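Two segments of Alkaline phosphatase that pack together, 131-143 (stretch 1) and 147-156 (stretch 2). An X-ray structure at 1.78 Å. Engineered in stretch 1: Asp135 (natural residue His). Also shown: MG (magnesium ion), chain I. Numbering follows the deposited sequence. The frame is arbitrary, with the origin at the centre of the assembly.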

# COMPACT_ATOMS: atom_id res chain seq x y z
N SER B 131 -13.66 -8.03 -19.01
CA SER B 131 -14.69 -9.03 -18.74
C SER B 131 -15.86 -8.79 -19.69
O SER B 131 -15.78 -7.96 -20.60
CB SER B 131 -15.18 -8.90 -17.30
OG SER B 131 -15.67 -7.59 -17.05
N SER B 132 -16.96 -9.49 -19.46
CA SER B 132 -18.20 -9.12 -20.11
C SER B 132 -18.53 -7.69 -19.69
O SER B 132 -18.22 -7.27 -18.57
CB SER B 132 -19.33 -10.07 -19.70
OG SER B 132 -20.60 -9.52 -20.02
N ILE B 133 -19.19 -6.94 -20.56
CA ILE B 133 -19.59 -5.59 -20.19
C ILE B 133 -20.68 -5.62 -19.10
O ILE B 133 -21.00 -4.59 -18.50
CB ILE B 133 -20.05 -4.76 -21.41
CG1 ILE B 133 -19.93 -3.26 -21.10
CG2 ILE B 133 -21.44 -5.15 -21.85
CD1 ILE B 133 -18.48 -2.76 -21.04
N THR B 134 -21.23 -6.80 -18.85
CA THR B 134 -22.32 -6.95 -17.89
C THR B 134 -21.80 -7.42 -16.55
O THR B 134 -22.58 -7.63 -15.61
CB THR B 134 -23.37 -7.97 -18.36
OG1 THR B 134 -22.75 -9.26 -18.49
CG2 THR B 134 -23.97 -7.55 -19.70
N ASP B 135 -20.48 -7.61 -16.46
CA ASP B 135 -19.86 -8.04 -15.20
C ASP B 135 -19.98 -6.95 -14.14
O ASP B 135 -20.26 -5.79 -14.45
CB ASP B 135 -18.39 -8.43 -15.41
CG ASP B 135 -17.85 -9.29 -14.27
OD1 ASP B 135 -18.62 -10.12 -13.74
OD2 ASP B 135 -16.66 -9.13 -13.89
N ALA B 136 -19.77 -7.32 -12.88
CA ALA B 136 -20.10 -6.45 -11.76
C ALA B 136 -19.49 -5.05 -11.85
O ALA B 136 -20.17 -4.06 -11.56
CB ALA B 136 -19.72 -7.12 -10.43
N THR B 137 -18.22 -4.96 -12.22
CA THR B 137 -17.54 -3.66 -12.22
C THR B 137 -18.11 -2.65 -13.24
O THR B 137 -18.53 -1.56 -12.85
CB THR B 137 -16.00 -3.82 -12.39
OG1 THR B 137 -15.54 -4.85 -11.52
CG2 THR B 137 -15.29 -2.52 -12.03
N PRO B 138 -18.12 -3.01 -14.54
CA PRO B 138 -18.71 -2.10 -15.53
C PRO B 138 -20.18 -1.86 -15.20
O PRO B 138 -20.66 -0.74 -15.31
CB PRO B 138 -18.64 -2.87 -16.86
CG PRO B 138 -17.85 -4.07 -16.62
CD PRO B 138 -17.66 -4.28 -15.14
N ALA B 139 -20.89 -2.92 -14.80
CA ALA B 139 -22.34 -2.83 -14.61
C ALA B 139 -22.69 -1.76 -13.58
O ALA B 139 -23.67 -1.03 -13.73
CB ALA B 139 -22.90 -4.17 -14.18
N SER B 140 -21.90 -1.69 -12.52
CA SER B 140 -22.16 -0.74 -11.45
C SER B 140 -22.14 0.71 -11.94
O SER B 140 -22.66 1.59 -11.26
CB SER B 140 -21.17 -0.91 -10.30
OG SER B 140 -21.32 -2.18 -9.69
N PHE B 141 -21.55 0.95 -13.10
CA PHE B 141 -21.48 2.31 -13.63
C PHE B 141 -22.64 2.69 -14.58
O PHE B 141 -22.77 3.85 -14.95
CB PHE B 141 -20.12 2.57 -14.27
CG PHE B 141 -19.01 2.73 -13.26
CD1 PHE B 141 -18.44 1.62 -12.66
CD2 PHE B 141 -18.58 4.00 -12.87
CE1 PHE B 141 -17.44 1.76 -11.71
CE2 PHE B 141 -17.57 4.14 -11.91
CZ PHE B 141 -17.01 3.02 -11.33
N TYR B 142 -23.48 1.74 -14.96
CA TYR B 142 -24.60 2.08 -15.85
C TYR B 142 -25.93 1.40 -15.52
O TYR B 142 -26.95 1.78 -16.09
CB TYR B 142 -24.24 1.82 -17.31
CG TYR B 142 -24.05 0.36 -17.67
CD1 TYR B 142 -25.15 -0.45 -17.99
CD2 TYR B 142 -22.79 -0.21 -17.69
CE1 TYR B 142 -24.98 -1.80 -18.32
CE2 TYR B 142 -22.61 -1.54 -18.01
CZ TYR B 142 -23.70 -2.33 -18.33
OH TYR B 142 -23.48 -3.65 -18.65
N ALA B 143 -25.92 0.41 -14.64
CA ALA B 143 -27.13 -0.34 -14.32
C ALA B 143 -27.53 -0.24 -12.86
O ALA B 143 -26.75 0.18 -12.01
CB ALA B 143 -26.98 -1.80 -14.72
MG MG I . -14.47 -6.68 -12.09
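Stretch 2 147-156: NRGLEEEIAM

Stretch 2 lies along stretch 1 in a small, mixed contact: an apolar patch centred on Ile154, one direct hydrogen bond from Thr134 to Glu151, and a water-assisted polar end around Arg148. Both sides together bury 432 Å². No backbone hydrogen bond joins the two stretches; the one direct hydrogen bond between them is from side chain to side chain.

The conformation of stretch 2 follows from its torsions and internal bonds. Asn147 to Leu150 form a type I turn, with phi/psi of -59/-20° at Arg148 and -72/-15° at Gly149, closed by Leu150 N to Asn147 O at 2.9 Å and braced by Gly149 N to Asn147 OD1 at 2.8 Å with an N-H...acceptor angle of 163°. Leu150 then holds the N-cap position, and a helix runs from Glu151 through Met156 and beyond; Ile154 N to Leu150 O at 3.0 Å and Ala155 N to Glu151 O at 2.9 Å fix its first turn.

The closest CA pairs set the register: Thr134 CA to Glu151 CA at 5.7 Å, Ala136 CA to Arg148 CA at 5.8 Å, and Ala143 CA to Ile154 CA at 5.9 Å. Their order is not monotonic, so no single parallel or antiparallel direction describes the whole contact.

Ile154 has the largest covered area, 94 Å², and its CA-to-CB bond points toward stretch 1. Its CG2 lies 3.7 Å from Ala139 CB, 4.1 Å from Ala143 CB and 3.9 Å from Tyr142 CZ, while its CD1 is 3.9 Å from Thr134 O. Tyr142 CB points sideways, but the end of its side chain comes nearer, and its hydroxyl is anchored within stretch 1 by a bond from Tyr142 OH to Ile133 O at 2.7 Å. Thr134 CG2 extends the apolar contact to Ala155 CB at 4.0 Å.

At the start of the helix, Thr134 OG1 donates to Glu151 OE1 at 2.6 Å. Thr134 OG1 in turn accepts from Ser132 OG at 2.7 Å, so a short hydroxyl chain ends on the carboxylate.

Arg148 covers the other end. Its guanidinium has Ala136 CB over one face, with Ala136 CB to Arg148 NH2 at 3.5 Å, and the engineered Asp135 at its edge. The salt bridge from Asp135 OD1 to Arg148 NH2 is long, 3.8 Å; water 3 supplements it, accepting from Arg148 NE at 2.8 Å and donating to Asp135 OD1 at 3.2 Å. Water 2 links the backbones, donating to Thr134 O at 2.9 Å and Arg148 O at 2.7 Å.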

# COMPACT_ATOMS: atom_id res chain seq x y z
N ASN B 147 -29.11 -7.83 -7.79
CA ASN B 147 -28.07 -8.83 -7.68
C ASN B 147 -27.21 -8.90 -8.93
O ASN B 147 -27.74 -8.91 -10.05
CB ASN B 147 -28.69 -10.20 -7.38
CG ASN B 147 -27.65 -11.22 -6.97
OD1 ASN B 147 -26.82 -11.62 -7.78
ND2 ASN B 147 -27.69 -11.64 -5.71
N ARG B 148 -25.90 -8.96 -8.74
CA ARG B 148 -24.95 -8.94 -9.84
C ARG B 148 -25.17 -10.10 -10.81
O ARG B 148 -24.72 -10.07 -11.96
CB ARG B 148 -23.52 -9.03 -9.29
CG ARG B 148 -23.28 -10.34 -8.54
CD ARG B 148 -21.86 -10.45 -8.02
NE ARG B 148 -20.89 -10.49 -9.11
CZ ARG B 148 -19.58 -10.37 -8.94
NH1 ARG B 148 -19.08 -10.19 -7.71
NH2 ARG B 148 -18.77 -10.42 -9.98
N GLY B 149 -25.84 -11.15 -10.34
CA GLY B 149 -26.12 -12.32 -11.16
C GLY B 149 -27.17 -12.07 -12.24
O GLY B 149 -27.30 -12.87 -13.17
N LEU B 150 -27.90 -10.97 -12.13
CA LEU B 150 -28.95 -10.65 -13.09
C LEU B 150 -28.37 -10.02 -14.35
O LEU B 150 -28.72 -8.90 -14.70
CB LEU B 150 -29.99 -9.72 -12.46
CG LEU B 150 -30.63 -10.27 -11.19
CD1 LEU B 150 -31.49 -9.22 -10.51
CD2 LEU B 150 -31.44 -11.55 -11.48
N GLU B 151 -27.51 -10.75 -15.05
CA GLU B 151 -26.74 -10.15 -16.14
C GLU B 151 -27.55 -9.85 -17.40
O GLU B 151 -27.24 -8.90 -18.12
CB GLU B 151 -25.50 -10.99 -16.46
CG GLU B 151 -24.36 -10.72 -15.49
CD GLU B 151 -23.08 -11.47 -15.84
OE1 GLU B 151 -22.20 -10.86 -16.50
OE2 GLU B 151 -22.97 -12.65 -15.46
N GLU B 152 -28.58 -10.64 -17.68
CA GLU B 152 -29.47 -10.30 -18.79
C GLU B 152 -30.28 -9.03 -18.48
O GLU B 152 -30.54 -8.23 -19.37
CB GLU B 152 -30.38 -11.48 -19.15
CG GLU B 152 -29.60 -12.65 -19.72
CD GLU B 152 -30.49 -13.79 -20.21
OE1 GLU B 152 -31.73 -13.64 -20.19
OE2 GLU B 152 -29.92 -14.82 -20.61
N GLU B 153 -30.65 -8.85 -17.22
CA GLU B 153 -31.29 -7.60 -16.80
C GLU B 153 -30.33 -6.42 -16.96
O GLU B 153 -30.72 -5.34 -17.41
CB GLU B 153 -31.76 -7.70 -15.35
CG GLU B 153 -32.41 -6.42 -14.81
CD GLU B 153 -32.89 -6.56 -13.37
OE1 GLU B 153 -33.56 -7.57 -13.05
OE2 GLU B 153 -32.62 -5.65 -12.56
N ILE B 154 -29.08 -6.64 -16.57
CA ILE B 154 -28.06 -5.61 -16.69
C ILE B 154 -27.85 -5.20 -18.14
O ILE B 154 -27.73 -4.01 -18.46
CB ILE B 154 -26.74 -6.07 -16.03
CG1 ILE B 154 -26.88 -5.98 -14.51
CG2 ILE B 154 -25.57 -5.21 -16.51
CD1 ILE B 154 -25.85 -6.76 -13.74
N ALA B 155 -27.81 -6.18 -19.03
CA ALA B 155 -27.69 -5.90 -20.46
C ALA B 155 -28.85 -5.02 -20.94
O ALA B 155 -28.65 -4.04 -21.66
CB ALA B 155 -27.64 -7.18 -21.26
N MET B 156 -30.07 -5.37 -20.55
CA MET B 156 -31.22 -4.55 -20.89
C MET B 156 -31.10 -3.14 -20.31
O MET B 156 -31.51 -2.17 -20.95
CB MET B 156 -32.53 -5.20 -20.41
CG MET B 156 -33.76 -4.41 -20.80
SD MET B 156 -34.12 -4.56 -22.57
CE MET B 156 -34.49 -6.31 -22.69
O HOH W 1 -15.80 -6.71 -13.96
O HOH W 2 -22.78 -8.47 -12.83
O HOH W 3 -21.14 -10.76 -11.86
O HOH W 4 -16.02 -8.16 -11.22
O HOH W 5 -13.27 -8.43 -12.67